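Local coordinates for protein beta-N-acetylhexosaminidase (Streptomyces plicatus, PDB 1JAK) that hydrolyses terminal beta-linked N-acetylhexosamine residues from glycosides, as a family 20 enzyme using substrate-assisted catalysis on an alpha/beta barrel, at residues A[28-33]-A[486-491]; A[197-202]-A[218-223]; A[260-265]-A[274-279]; A[422-427]-A[478-483]. All coordinates share one frame; numbering follows the deposited sequence.

Interaction 1. Residues A[28-33]-A[486-491]; sequences IPAPAS and KVRLAA
Ile28 and Ala30 pack against Arg488, and the tip of Ile28 runs on to the helix backbone by van der Waals contact. From Ile28, CD1 reaches furthest, ending 3.6 Å from Leu489 CA and 4.0 Å from Leu489 CD1. Its CG1, anti to the carbonyl carbon (chi1 -61°), passes 3.7 Å from Arg488 NH1, the two side chains crossing obliquely. The long CG1-CD1 arm of isoleucine suits this spot because it passes the arginine and still reaches the helix backbone. Ala30 is small enough to let the guanidinium come close: its CB lies 3.3 Å above one face of that group, offset toward the rim.

This contact joins the approach to strand 33-36, in the family 20 domain 2 region, to helix 482-490 near the C-terminus, bringing together parts of the chain 453 residues apart. The peptide bond before Pro29 is cis, a geometry proline tolerates far better than other residues.

The polar partners of Arg488 NH1 lie outside the two segments: a salt bridge to Glu471 OE1 and a hydrogen bond to Val27 O. Glu471 OE1 also accepts from Ala30 N.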
loop_
_atom_site.group_PDB
_atom_site.type_symbol
_atom_site.label_atom_id
_atom_site.label_comp_id
_atom_site.label_asym_id
_atom_site.label_seq_id
_atom_site.Cartn_x
_atom_site.Cartn_y
_atom_site.Cartn_z
ATOM N N ILE A 28 10.793 -1.256 -11.987
ATOM C CA ILE A 28 10.759 -1.008 -10.550
ATOM C C ILE A 28 9.596 -1.808 -9.983
ATOM O O ILE A 28 8.479 -1.715 -10.487
ATOM C CB ILE A 28 10.519 0.487 -10.229
ATOM C CG1 ILE A 28 11.649 1.343 -10.804
ATOM C CG2 ILE A 28 10.430 0.684 -8.717
ATOM C CD1 ILE A 28 11.397 2.843 -10.699
ATOM N N PRO A 29 9.838 -2.612 -8.934
ATOM C CA PRO A 29 11.111 -2.841 -8.234
ATOM C C PRO A 29 12.156 -3.540 -9.103
ATOM O O PRO A 29 11.820 -4.257 -10.045
ATOM C CB PRO A 29 10.707 -3.733 -7.058
ATOM C CG PRO A 29 9.278 -3.366 -6.811
ATOM C CD PRO A 29 8.727 -3.253 -8.210
ATOM N N ALA A 30 13.427 -3.337 -8.779
ATOM C CA ALA A 30 14.498 -3.997 -9.515
ATOM C C ALA A 30 14.284 -5.503 -9.334
ATOM O O ALA A 30 14.088 -5.974 -8.215
ATOM C CB ALA A 30 15.850 -3.588 -8.942
ATOM N N PRO A 31 14.297 -6.278 -10.431
ATOM C CA PRO A 31 14.099 -7.723 -10.277
ATOM C C PRO A 31 15.327 -8.380 -9.645
ATOM O O PRO A 31 16.446 -7.881 -9.785
ATOM C CB PRO A 31 13.868 -8.202 -11.713
ATOM C CG PRO A 31 13.334 -6.988 -12.408
ATOM C CD PRO A 31 14.203 -5.887 -11.846
ATOM N N ALA A 32 15.113 -9.498 -8.962
ATOM C CA ALA A 32 16.195 -10.219 -8.299
ATOM C C ALA A 32 17.267 -10.676 -9.285
ATOM O O ALA A 32 18.458 -10.671 -8.969
ATOM C CB ALA A 32 15.632 -11.416 -7.545
ATOM N N SER A 33 16.840 -11.068 -10.480
ATOM C CA SER A 33 17.769 -11.529 -11.506
ATOM C C SER A 33 17.293 -11.146 -12.900
ATOM O O SER A 33 16.153 -11.416 -13.268
ATOM C CB SER A 33 17.924 -13.048 -11.430
ATOM O OG SER A 33 18.739 -13.521 -12.489
ATOM N N LYS A 486 17.713 5.954 -9.839
ATOM C CA LYS A 486 17.141 7.184 -10.370
ATOM C C LYS A 486 16.949 7.138 -11.879
ATOM O O LYS A 486 16.088 7.837 -12.416
ATOM C CB LYS A 486 17.992 8.400 -9.980
ATOM C CG LYS A 486 19.342 8.504 -10.658
ATOM C CD LYS A 486 20.095 9.720 -10.130
ATOM C CE LYS A 486 21.444 9.885 -10.811
ATOM N NZ LYS A 486 22.178 11.066 -10.278
ATOM N N VAL A 487 17.741 6.316 -12.563
ATOM C CA VAL A 487 17.606 6.190 -14.012
ATOM C C VAL A 487 16.355 5.376 -14.322
ATOM O O VAL A 487 15.629 5.674 -15.271
ATOM C CB VAL A 487 18.831 5.497 -14.642
ATOM C CG1 VAL A 487 18.588 5.267 -16.128
ATOM C CG2 VAL A 487 20.069 6.357 -14.442
ATOM N N ARG A 488 16.109 4.345 -13.520
ATOM C CA ARG A 488 14.929 3.510 -13.708
ATOM C C ARG A 488 13.681 4.303 -13.327
ATOM O O ARG A 488 12.615 4.120 -13.919
ATOM C CB ARG A 488 15.042 2.232 -12.867
ATOM C CG ARG A 488 16.095 1.260 -13.404
ATOM C CD ARG A 488 16.103 -0.079 -12.670
ATOM N NE ARG A 488 16.777 -0.020 -11.374
ATOM C CZ ARG A 488 16.163 -0.151 -10.201
ATOM N NH1 ARG A 488 14.851 -0.346 -10.152
ATOM N NH2 ARG A 488 16.865 -0.100 -9.075
ATOM N N LEU A 489 13.814 5.192 -12.346
ATOM C CA LEU A 489 12.680 6.014 -11.931
ATOM C C LEU A 489 12.420 7.077 -12.995
ATOM O O LEU A 489 11.273 7.359 -13.338
ATOM C CB LEU A 489 12.963 6.689 -10.581
ATOM C CG LEU A 489 11.809 7.504 -9.981
ATOM C CD1 LEU A 489 10.611 6.594 -9.721
ATOM C CD2 LEU A 489 12.264 8.158 -8.678
ATOM N N ALA A 490 13.491 7.662 -13.523
ATOM C CA ALA A 490 13.364 8.686 -14.554
ATOM C C ALA A 490 12.600 8.145 -15.758
ATOM O O ALA A 490 11.839 8.869 -16.402
ATOM C CB ALA A 490 14.747 9.157 -14.995
ATOM N N ALA A 491 12.805 6.865 -16.045
ATOM C CA ALA A 491 12.168 6.209 -17.179
ATOM C C ALA A 491 10.650 6.117 -17.067
ATOM O O ALA A 491 9.965 5.893 -18.067
ATOM C CB ALA A 491 12.755 4.818 -17.360
#

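Interaction 2. Residues A[197-202]-A[218-223]; sequences DDQGWR and TEVGGG
Arg202 grips the carbonyl oxygen of Thr218 end-on with two nitrogens. NH2 makes the shorter bond, 2.9 Å to Thr218 O, in the carbonyl plane and on a lone pair; NH1 lies 3.2 Å from Thr218 O, nearly along the C=O axis. The oxygen sits close to the guanidinium plane, so both N-H groups can use it. Other backbone carbonyls are also bonded: Gly226 by NH1, Ser167 by NH2 and Val166 by NE. Arginine, with its fan of coplanar N-H groups, suits a place where several loop carbonyls converge.

Gly200 CA lies 3.7 Å above the centre of one guanidinium face, and a side chain there would collide with the arginine. Glu219 CB approaches the edge, 3.4 Å from Arg202 NH2. Water 1 is hydrogen-bonded to Gln199 O (2.8 Å), and Glu219 CA makes a CA-H...O contact with that same carbonyl.

Further out, Gln199 and Val220 lie side by side, pointing the same way. The aliphatic CG of Gln199 packs 3.6 Å from Val220 CG2. A bend at chi2 (91°) turns CD out of line with the start of the chain; beyond it the amide is held by Arg168 and the carbonyl of Gly279. Val220 is the second residue of a type II turn from Glu219 to Gly222, with Gly221 at the third position, where its positive phi suits glycine.

These are loops after strand 190-194 of the catalytic barrel, and Gln199 OE1 bonds Arg168, a residue of the inhibitor pocket, consistent with a second-shell role beside the family 20 active site.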
loop_
_atom_site.group_PDB
_atom_site.type_symbol
_atom_site.label_atom_id
_atom_site.label_comp_id
_atom_site.label_asym_id
_atom_site.label_seq_id
_atom_site.Cartn_x
_atom_site.Cartn_y
_atom_site.Cartn_z
ATOM N N ASP A 197 -10.687 8.329 12.511
ATOM C CA ASP A 197 -9.797 9.284 13.142
ATOM C C ASP A 197 -10.652 10.384 13.747
ATOM O O ASP A 197 -11.849 10.186 13.977
ATOM C CB ASP A 197 -8.793 9.848 12.129
ATOM C CG ASP A 197 -7.484 10.246 12.783
ATOM O OD1 ASP A 197 -7.459 11.273 13.493
ATOM O OD2 ASP A 197 -6.484 9.518 12.605
ATOM N N ASP A 198 -10.057 11.541 14.002
ATOM C CA ASP A 198 -10.802 12.626 14.616
ATOM C C ASP A 198 -11.796 13.320 13.708
ATOM O O ASP A 198 -12.845 13.775 14.172
ATOM C CB ASP A 198 -9.827 13.649 15.195
ATOM C CG ASP A 198 -8.956 13.050 16.274
ATOM O OD1 ASP A 198 -9.517 12.465 17.224
ATOM O OD2 ASP A 198 -7.717 13.153 16.172
ATOM N N GLN A 199 -11.482 13.378 12.416
ATOM C CA GLN A 199 -12.345 14.056 11.458
ATOM C C GLN A 199 -13.377 13.176 10.760
ATOM O O GLN A 199 -14.162 13.664 9.941
ATOM C CB GLN A 199 -11.484 14.775 10.415
ATOM C CG GLN A 199 -10.488 15.762 11.031
ATOM C CD GLN A 199 -9.138 15.136 11.337
ATOM O OE1 GLN A 199 -9.027 13.925 11.541
ATOM N NE2 GLN A 199 -8.103 15.967 11.384
ATOM N N GLY A 200 -13.394 11.886 11.080
ATOM C CA GLY A 200 -14.367 11.020 10.444
ATOM C C GLY A 200 -14.290 9.546 10.789
ATOM O O GLY A 200 -13.217 9.015 11.078
ATOM N N TRP A 201 -15.450 8.896 10.765
ATOM C CA TRP A 201 -15.573 7.465 11.025
ATOM C C TRP A 201 -16.092 6.953 9.685
ATOM O O TRP A 201 -17.186 7.322 9.267
ATOM C CB TRP A 201 -16.589 7.206 12.139
ATOM C CG TRP A 201 -16.696 5.761 12.448
ATOM C CD1 TRP A 201 -17.420 4.825 11.762
ATOM C CD2 TRP A 201 -15.985 5.054 13.467
ATOM N NE1 TRP A 201 -17.197 3.575 12.291
ATOM C CE2 TRP A 201 -16.320 3.688 13.340
ATOM C CE3 TRP A 201 -15.091 5.444 14.478
ATOM C CZ2 TRP A 201 -15.793 2.706 14.187
ATOM C CZ3 TRP A 201 -14.567 4.470 15.321
ATOM C CH2 TRP A 201 -14.921 3.114 15.168
ATOM N N ARG A 202 -15.320 6.091 9.027
ATOM C CA ARG A 202 -15.678 5.657 7.682
ATOM C C ARG A 202 -16.213 4.256 7.411
ATOM O O ARG A 202 -16.237 3.831 6.256
ATOM C CB ARG A 202 -14.481 5.910 6.760
ATOM C CG ARG A 202 -13.855 7.300 6.899
ATOM C CD ARG A 202 -14.852 8.423 6.608
ATOM N NE ARG A 202 -14.199 9.731 6.633
ATOM C CZ ARG A 202 -14.838 10.887 6.792
ATOM N NH1 ARG A 202 -16.157 10.904 6.939
ATOM N NH2 ARG A 202 -14.155 12.025 6.827
ATOM N N THR A 218 -18.741 14.586 8.186
ATOM C CA THR A 218 -17.895 15.663 7.687
ATOM C C THR A 218 -16.449 15.191 7.556
ATOM O O THR A 218 -16.176 13.992 7.616
ATOM C CB THR A 218 -17.994 16.933 8.589
ATOM O OG1 THR A 218 -17.406 18.050 7.905
ATOM C CG2 THR A 218 -17.298 16.720 9.921
ATOM N N GLU A 219 -15.535 16.129 7.349
ATOM C CA GLU A 219 -14.119 15.806 7.188
ATOM C C GLU A 219 -13.317 17.077 7.409
ATOM O O GLU A 219 -13.870 18.119 7.768
ATOM C CB GLU A 219 -13.851 15.285 5.768
ATOM C CG GLU A 219 -14.254 16.278 4.664
ATOM C CD GLU A 219 -14.078 15.730 3.257
ATOM O OE1 GLU A 219 -14.074 14.491 3.091
ATOM O OE2 GLU A 219 -13.961 16.544 2.309
ATOM N N VAL A 220 -12.009 16.992 7.194
ATOM C CA VAL A 220 -11.159 18.165 7.337
ATOM C C VAL A 220 -11.712 19.263 6.432
ATOM O O VAL A 220 -12.030 19.021 5.262
ATOM C CB VAL A 220 -9.704 17.858 6.916
ATOM C CG1 VAL A 220 -8.905 19.160 6.766
ATOM C CG2 VAL A 220 -9.048 16.969 7.959
ATOM N N GLY A 221 -11.833 20.468 6.977
ATOM C CA GLY A 221 -12.334 21.582 6.192
ATOM C C GLY A 221 -13.842 21.731 6.203
ATOM O O GLY A 221 -14.371 22.700 5.661
ATOM N N GLY A 222 -14.538 20.774 6.808
ATOM C CA GLY A 222 -15.986 20.845 6.868
ATOM C C GLY A 222 -16.671 20.365 5.605
ATOM O O GLY A 222 -16.026 19.885 4.672
ATOM N N GLY A 223 -17.992 20.499 5.569
ATOM C CA GLY A 223 -18.733 20.053 4.408
ATOM C C GLY A 223 -19.001 18.563 4.494
ATOM O O GLY A 223 -18.750 17.948 5.532
HETATM O O HOH W 1 -16.801 13.656 10.839
#

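Interaction 3. Residues A[260-265]-A[274-279]; sequences ALASYA and PPLYTG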
loop_
_atom_site.group_PDB
_atom_site.type_symbol
_atom_site.label_atom_id
_atom_site.label_comp_id
_atom_site.label_asym_id
_atom_site.label_seq_id
_atom_site.Cartn_x
_atom_site.Cartn_y
_atom_site.Cartn_z
ATOM N N ALA A 260 -15.809 9.073 16.838
ATOM C CA ALA A 260 -16.629 8.174 17.645
ATOM C C ALA A 260 -17.149 8.906 18.877
ATOM O O ALA A 260 -18.329 8.807 19.223
ATOM C CB ALA A 260 -15.814 6.955 18.071
ATOM N N LEU A 261 -16.257 9.636 19.540
ATOM C CA LEU A 261 -16.611 10.381 20.744
ATOM C C LEU A 261 -17.703 11.409 20.484
ATOM O O LEU A 261 -18.569 11.631 21.329
ATOM C CB LEU A 261 -15.378 11.092 21.308
ATOM C CG LEU A 261 -14.246 10.193 21.812
ATOM C CD1 LEU A 261 -13.023 11.041 22.121
ATOM C CD2 LEU A 261 -14.706 9.429 23.047
ATOM N N ALA A 262 -17.654 12.038 19.314
ATOM C CA ALA A 262 -18.637 13.052 18.954
ATOM C C ALA A 262 -19.998 12.431 18.658
ATOM O O ALA A 262 -21.026 13.102 18.739
ATOM C CB ALA A 262 -18.153 13.838 17.737
ATOM N N SER A 263 -19.993 11.146 18.323
ATOM C CA SER A 263 -21.219 10.430 17.990
ATOM C C SER A 263 -21.962 9.869 19.200
ATOM O O SER A 263 -23.183 9.712 19.160
ATOM C CB SER A 263 -20.899 9.293 17.016
ATOM O OG SER A 263 -20.312 9.793 15.827
ATOM N N TYR A 264 -21.227 9.567 20.266
ATOM C CA TYR A 264 -21.827 9.009 21.474
ATOM C C TYR A 264 -21.284 9.650 22.744
ATOM O O TYR A 264 -20.178 9.341 23.185
ATOM C CB TYR A 264 -21.606 7.492 21.522
ATOM C CG TYR A 264 -22.407 6.741 20.481
ATOM C CD1 TYR A 264 -21.904 6.526 19.199
ATOM C CD2 TYR A 264 -23.696 6.293 20.766
ATOM C CE1 TYR A 264 -22.672 5.886 18.220
ATOM C CE2 TYR A 264 -24.469 5.657 19.801
ATOM C CZ TYR A 264 -23.954 5.457 18.532
ATOM O OH TYR A 264 -24.730 4.840 17.580
ATOM N N ALA A 265 -22.081 10.534 23.333
ATOM C CA ALA A 265 -21.690 11.238 24.549
ATOM C C ALA A 265 -21.177 10.310 25.650
ATOM O O ALA A 265 -20.217 10.638 26.347
ATOM C CB ALA A 265 -22.873 12.058 25.067
ATOM N N PRO A 274 -17.953 15.693 22.163
ATOM C CA PRO A 274 -17.226 16.861 21.653
ATOM C C PRO A 274 -17.822 17.176 20.285
ATOM O O PRO A 274 -18.538 16.353 19.715
ATOM C CB PRO A 274 -15.786 16.355 21.523
ATOM C CG PRO A 274 -15.723 15.164 22.434
ATOM C CD PRO A 274 -17.069 14.519 22.241
ATOM N N PRO A 275 -17.547 18.367 19.741
ATOM C CA PRO A 275 -18.111 18.671 18.422
ATOM C C PRO A 275 -17.396 17.829 17.367
ATOM O O PRO A 275 -16.345 17.243 17.641
ATOM C CB PRO A 275 -17.790 20.156 18.233
ATOM C CG PRO A 275 -17.564 20.671 19.634
ATOM C CD PRO A 275 -16.856 19.535 20.311
ATOM N N LEU A 276 -17.970 17.754 16.172
ATOM C CA LEU A 276 -17.314 17.040 15.084
ATOM C C LEU A 276 -16.065 17.880 14.835
ATOM O O LEU A 276 -16.117 19.107 14.949
ATOM C CB LEU A 276 -18.208 17.026 13.843
ATOM C CG LEU A 276 -19.422 16.099 13.944
ATOM C CD1 LEU A 276 -20.411 16.407 12.829
ATOM C CD2 LEU A 276 -18.959 14.654 13.871
ATOM N N TYR A 277 -14.950 17.235 14.510
ATOM C CA TYR A 277 -13.696 17.955 14.291
ATOM C C TYR A 277 -13.334 18.122 12.817
ATOM O O TYR A 277 -13.337 17.154 12.055
ATOM C CB TYR A 277 -12.558 17.233 15.021
ATOM C CG TYR A 277 -11.245 17.977 14.995
ATOM C CD1 TYR A 277 -11.112 19.218 15.620
ATOM C CD2 TYR A 277 -10.135 17.443 14.346
ATOM C CE1 TYR A 277 -9.907 19.908 15.597
ATOM C CE2 TYR A 277 -8.920 18.125 14.317
ATOM C CZ TYR A 277 -8.815 19.358 14.946
ATOM O OH TYR A 277 -7.623 20.045 14.911
ATOM N N THR A 278 -13.008 19.351 12.424
ATOM C CA THR A 278 -12.652 19.633 11.038
ATOM C C THR A 278 -11.271 20.277 10.897
ATOM O O THR A 278 -10.895 20.720 9.811
ATOM C CB THR A 278 -13.702 20.552 10.377
ATOM O OG1 THR A 278 -13.791 21.781 11.110
ATOM C CG2 THR A 278 -15.069 19.868 10.361
ATOM N N GLY A 279 -10.520 20.318 11.996
ATOM C CA GLY A 279 -9.186 20.894 11.966
ATOM C C GLY A 279 -8.145 19.898 11.491
ATOM O O GLY A 279 -8.491 18.828 10.983
HETATM O O HOH W 2 -21.072 15.954 18.758
#
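Leu261 and Ala262, at the C-terminal part of helix 258-263, are met by Pro274 and Leu276, further along the loop that follows this helix. Both elements come after barrel strand 246-250 in the family 20 catalytic domain. Followed outward, the side chain of Leu276 starts with a CB that does not point at the helix. CG stands anti to the carbonyl carbon (chi1 -73°), beside the backbone N, and from this branch point the tip comes nearer: CD2 ends 4.0 Å from Ala262 CB, while the side chain also touches Ser217 of another loop. Leucine suits this place because its side chain extends far enough for CD2 to reach Ala262.

Ala262 is approached by more than that methyl. Its CB is 3.2 Å from Pro274 O, and its CA makes a CA-H...O contact of 3.4 Å with the same oxygen. Alanine, having nothing beyond CB, allows the proline backbone to come this close. The ring of Pro274 touches Leu261 through CD, 3.4 Å from Leu261 O and 3.9 Å from Leu261 CB.

Water 2 joins the two backbones, donating to Ala262 O at 2.9 Å and to Pro274 O at 2.7 Å. Asn268 ND2 is bonded to Leu261 O.

Proline nitrogens carry no hydrogen to donate, so Pro274 and Pro275 offer the helix end carbonyls and carbon surface. The contact is therefore made of carbon-to-carbon and carbon-to-carbonyl packing, with a water able to supply protons to two acceptors.

Interaction 4. Residues A[422-427]-A[478-483]; sequences RSYDWD and STHDWD
An inverse gamma turn centred on Asp425 ends helix 420-424, and there Tyr424 meets His480 in the loop just before helix 482-490. The His480 NE2-H points almost straight at Tyr424 O (2.9 Å, angle 177°), with the carbonyl oxygen in the imidazole plane. The histidine comes from above the carbonyl plane; Trp426 N, closing the gamma turn, reaches this oxygen from the opposite face. Two donors thus grip one oxygen at the helix end.

The rings of Tyr424 and His480 form an offset stack, centroids 4.3 Å apart and planes at 8°. NE2 lies over one tyrosine face, offset toward the rim, so the nitrogen that bonds the carbonyl also touches the ring. Both residues hold CG anti to their own backbone N, and the side chains reach toward each other tip to tip. Histidine suits the position by pairing a flat stacking surface with an N-H in its edge. Asp425 OD1 meets the edge 3.2 Å from His480 CE1, a contact that a polarised C-H would probably favour; OD2 is hydrogen-bonded to Gln421 NE2.

The Tyr424 hydroxyl is anchored mainly by Glu471 and accepts a weak bond from Asp481 N. Tyr424 CD2 packs 3.7 Å from Trp482 CE3, at the edge of the indole. Water 3 donates to Asp425 OD1 at 2.7 Å and accepts from Trp482 N.

Asp481 is the N-cap of helix 482-490. The contact thus sets the gamma-turn end of helix 420-424, in the catalytic domain, against the N-capped start of helix 482-490.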
loop_
_atom_site.group_PDB
_atom_site.type_symbol
_atom_site.label_atom_id
_atom_site.label_comp_id
_atom_site.label_asym_id
_atom_site.label_seq_id
_atom_site.Cartn_x
_atom_site.Cartn_y
_atom_site.Cartn_z
ATOM N N ARG A 422 16.089 10.721 -0.324
ATOM C CA ARG A 422 15.958 10.384 1.090
ATOM C C ARG A 422 14.941 9.264 1.312
ATOM O O ARG A 422 15.154 8.367 2.126
ATOM C CB ARG A 422 15.540 11.610 1.912
ATOM C CG ARG A 422 15.477 11.321 3.413
ATOM C CD ARG A 422 15.012 12.523 4.220
ATOM N NE ARG A 422 15.068 12.261 5.658
ATOM C CZ ARG A 422 16.193 12.199 6.365
ATOM N NH1 ARG A 422 17.367 12.382 5.770
ATOM N NH2 ARG A 422 16.146 11.951 7.667
ATOM N N SER A 423 13.838 9.313 0.576
ATOM C CA SER A 423 12.794 8.308 0.714
ATOM C C SER A 423 13.258 6.909 0.310
ATOM O O SER A 423 12.814 5.913 0.876
ATOM C CB SER A 423 11.579 8.709 -0.130
ATOM O OG SER A 423 10.510 7.798 0.048
ATOM N N TYR A 424 14.169 6.849 -0.656
ATOM C CA TYR A 424 14.680 5.583 -1.186
ATOM C C TYR A 424 15.991 5.070 -0.600
ATOM O O TYR A 424 16.170 3.864 -0.409
ATOM C CB TYR A 424 14.868 5.723 -2.704
ATOM C CG TYR A 424 15.557 4.552 -3.380
ATOM C CD1 TYR A 424 14.840 3.413 -3.746
ATOM C CD2 TYR A 424 16.929 4.582 -3.650
ATOM C CE1 TYR A 424 15.466 2.332 -4.367
ATOM C CE2 TYR A 424 17.570 3.501 -4.269
ATOM C CZ TYR A 424 16.830 2.383 -4.626
ATOM O OH TYR A 424 17.442 1.319 -5.253
ATOM N N ASP A 425 16.900 5.993 -0.314
ATOM C CA ASP A 425 18.239 5.653 0.142
ATOM C C ASP A 425 18.487 5.114 1.551
ATOM O O ASP A 425 19.174 5.745 2.355
ATOM C CB ASP A 425 19.153 6.853 -0.118
ATOM C CG ASP A 425 20.547 6.443 -0.547
ATOM O OD1 ASP A 425 20.780 5.232 -0.757
ATOM O OD2 ASP A 425 21.404 7.340 -0.685
ATOM N N TRP A 426 17.938 3.939 1.840
ATOM C CA TRP A 426 18.148 3.286 3.128
ATOM C C TRP A 426 17.909 1.782 3.008
ATOM O O TRP A 426 17.382 1.308 2.000
ATOM C CB TRP A 426 17.270 3.902 4.233
ATOM C CG TRP A 426 15.791 3.936 3.971
ATOM C CD1 TRP A 426 15.131 4.731 3.079
ATOM C CD2 TRP A 426 14.786 3.159 4.636
ATOM N NE1 TRP A 426 13.776 4.501 3.149
ATOM C CE2 TRP A 426 13.538 3.539 4.095
ATOM C CE3 TRP A 426 14.819 2.180 5.637
ATOM C CZ2 TRP A 426 12.332 2.972 4.521
ATOM C CZ3 TRP A 426 13.620 1.615 6.062
ATOM C CH2 TRP A 426 12.391 2.015 5.501
ATOM N N ASP A 427 18.319 1.036 4.032
ATOM C CA ASP A 427 18.191 -0.420 4.044
ATOM C C ASP A 427 17.362 -0.873 5.245
ATOM O O ASP A 427 17.781 -0.710 6.391
ATOM C CB ASP A 427 19.597 -1.039 4.109
ATOM C CG ASP A 427 19.583 -2.561 4.113
ATOM O OD1 ASP A 427 18.494 -3.170 4.097
ATOM O OD2 ASP A 427 20.686 -3.150 4.133
ATOM N N SER A 478 21.350 -6.175 -2.624
ATOM C CA SER A 478 22.429 -6.024 -3.593
ATOM C C SER A 478 22.087 -5.145 -4.794
ATOM O O SER A 478 22.987 -4.633 -5.462
ATOM C CB SER A 478 22.893 -7.400 -4.083
ATOM O OG SER A 478 21.850 -8.093 -4.740
ATOM N N THR A 479 20.797 -4.962 -5.072
ATOM C CA THR A 479 20.389 -4.140 -6.208
ATOM C C THR A 479 20.153 -2.685 -5.824
ATOM O O THR A 479 19.954 -1.835 -6.693
ATOM C CB THR A 479 19.092 -4.660 -6.856
ATOM O OG1 THR A 479 18.010 -4.534 -5.923
ATOM C CG2 THR A 479 19.244 -6.119 -7.269
ATOM N N HIS A 480 20.179 -2.399 -4.527
ATOM C CA HIS A 480 19.944 -1.041 -4.043
ATOM C C HIS A 480 21.090 -0.085 -4.354
ATOM O O HIS A 480 22.234 -0.314 -3.956
ATOM C CB HIS A 480 19.674 -1.063 -2.536
ATOM C CG HIS A 480 19.252 0.262 -1.981
ATOM N ND1 HIS A 480 20.151 1.260 -1.669
ATOM C CD2 HIS A 480 18.023 0.764 -1.714
ATOM C CE1 HIS A 480 19.492 2.321 -1.234
ATOM N NE2 HIS A 480 18.200 2.046 -1.254
ATOM N N ASP A 481 20.769 0.990 -5.068
ATOM C CA ASP A 481 21.750 2.000 -5.450
ATOM C C ASP A 481 21.028 3.190 -6.063
ATOM O O ASP A 481 20.411 3.069 -7.119
ATOM C CB ASP A 481 22.737 1.430 -6.470
ATOM C CG ASP A 481 23.779 2.443 -6.893
ATOM O OD1 ASP A 481 24.569 2.877 -6.027
ATOM O OD2 ASP A 481 23.807 2.808 -8.087
ATOM N N TRP A 482 21.115 4.343 -5.408
ATOM C CA TRP A 482 20.442 5.540 -5.893
ATOM C C TRP A 482 20.825 5.979 -7.304
ATOM O O TRP A 482 19.951 6.253 -8.126
ATOM C CB TRP A 482 20.661 6.704 -4.918
ATOM C CG TRP A 482 20.181 8.012 -5.460
ATOM C CD1 TRP A 482 20.952 9.064 -5.867
ATOM C CD2 TRP A 482 18.823 8.383 -5.723
ATOM N NE1 TRP A 482 20.159 10.065 -6.371
ATOM C CE2 TRP A 482 18.848 9.675 -6.295
ATOM C CE3 TRP A 482 17.587 7.750 -5.535
ATOM C CZ2 TRP A 482 17.681 10.347 -6.683
ATOM C CZ3 TRP A 482 16.426 8.418 -5.921
ATOM C CH2 TRP A 482 16.485 9.705 -6.490
ATOM N N ASP A 483 22.121 6.050 -7.593
ATOM C CA ASP A 483 22.554 6.493 -8.915
ATOM C C ASP A 483 21.964 5.694 -10.070
ATOM O O ASP A 483 21.670 6.259 -11.125
ATOM C CB ASP A 483 24.082 6.496 -9.013
ATOM C CG ASP A 483 24.715 7.599 -8.185
ATOM O OD1 ASP A 483 24.050 8.632 -7.964
ATOM O OD2 ASP A 483 25.883 7.442 -7.770
HETATM O O HOH W 3 22.444 4.411 -2.780
#

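The four contacts form two clusters. Interactions 1 and 4, centres 11 Å apart, share helix 482-490 and touch where Ala30 CB lies 3.8 Å from Thr479 OG1; Glu471 serves both, binding Arg488 in one and the Tyr424 hydroxyl in the other. Interactions 2 and 3, centres 9 Å apart, join through probable hydrogen bonds from Gln199 NE2 to Gly279 O (2.9 Å) and from Gly221 N to Thr278 O (3.0 Å). In this second pair the Gln199 side chain comes to about 7 Å from the inhibitor. Interactions 1 and 3, centres about 45 Å apart, sit on opposite sides of the chain's centre.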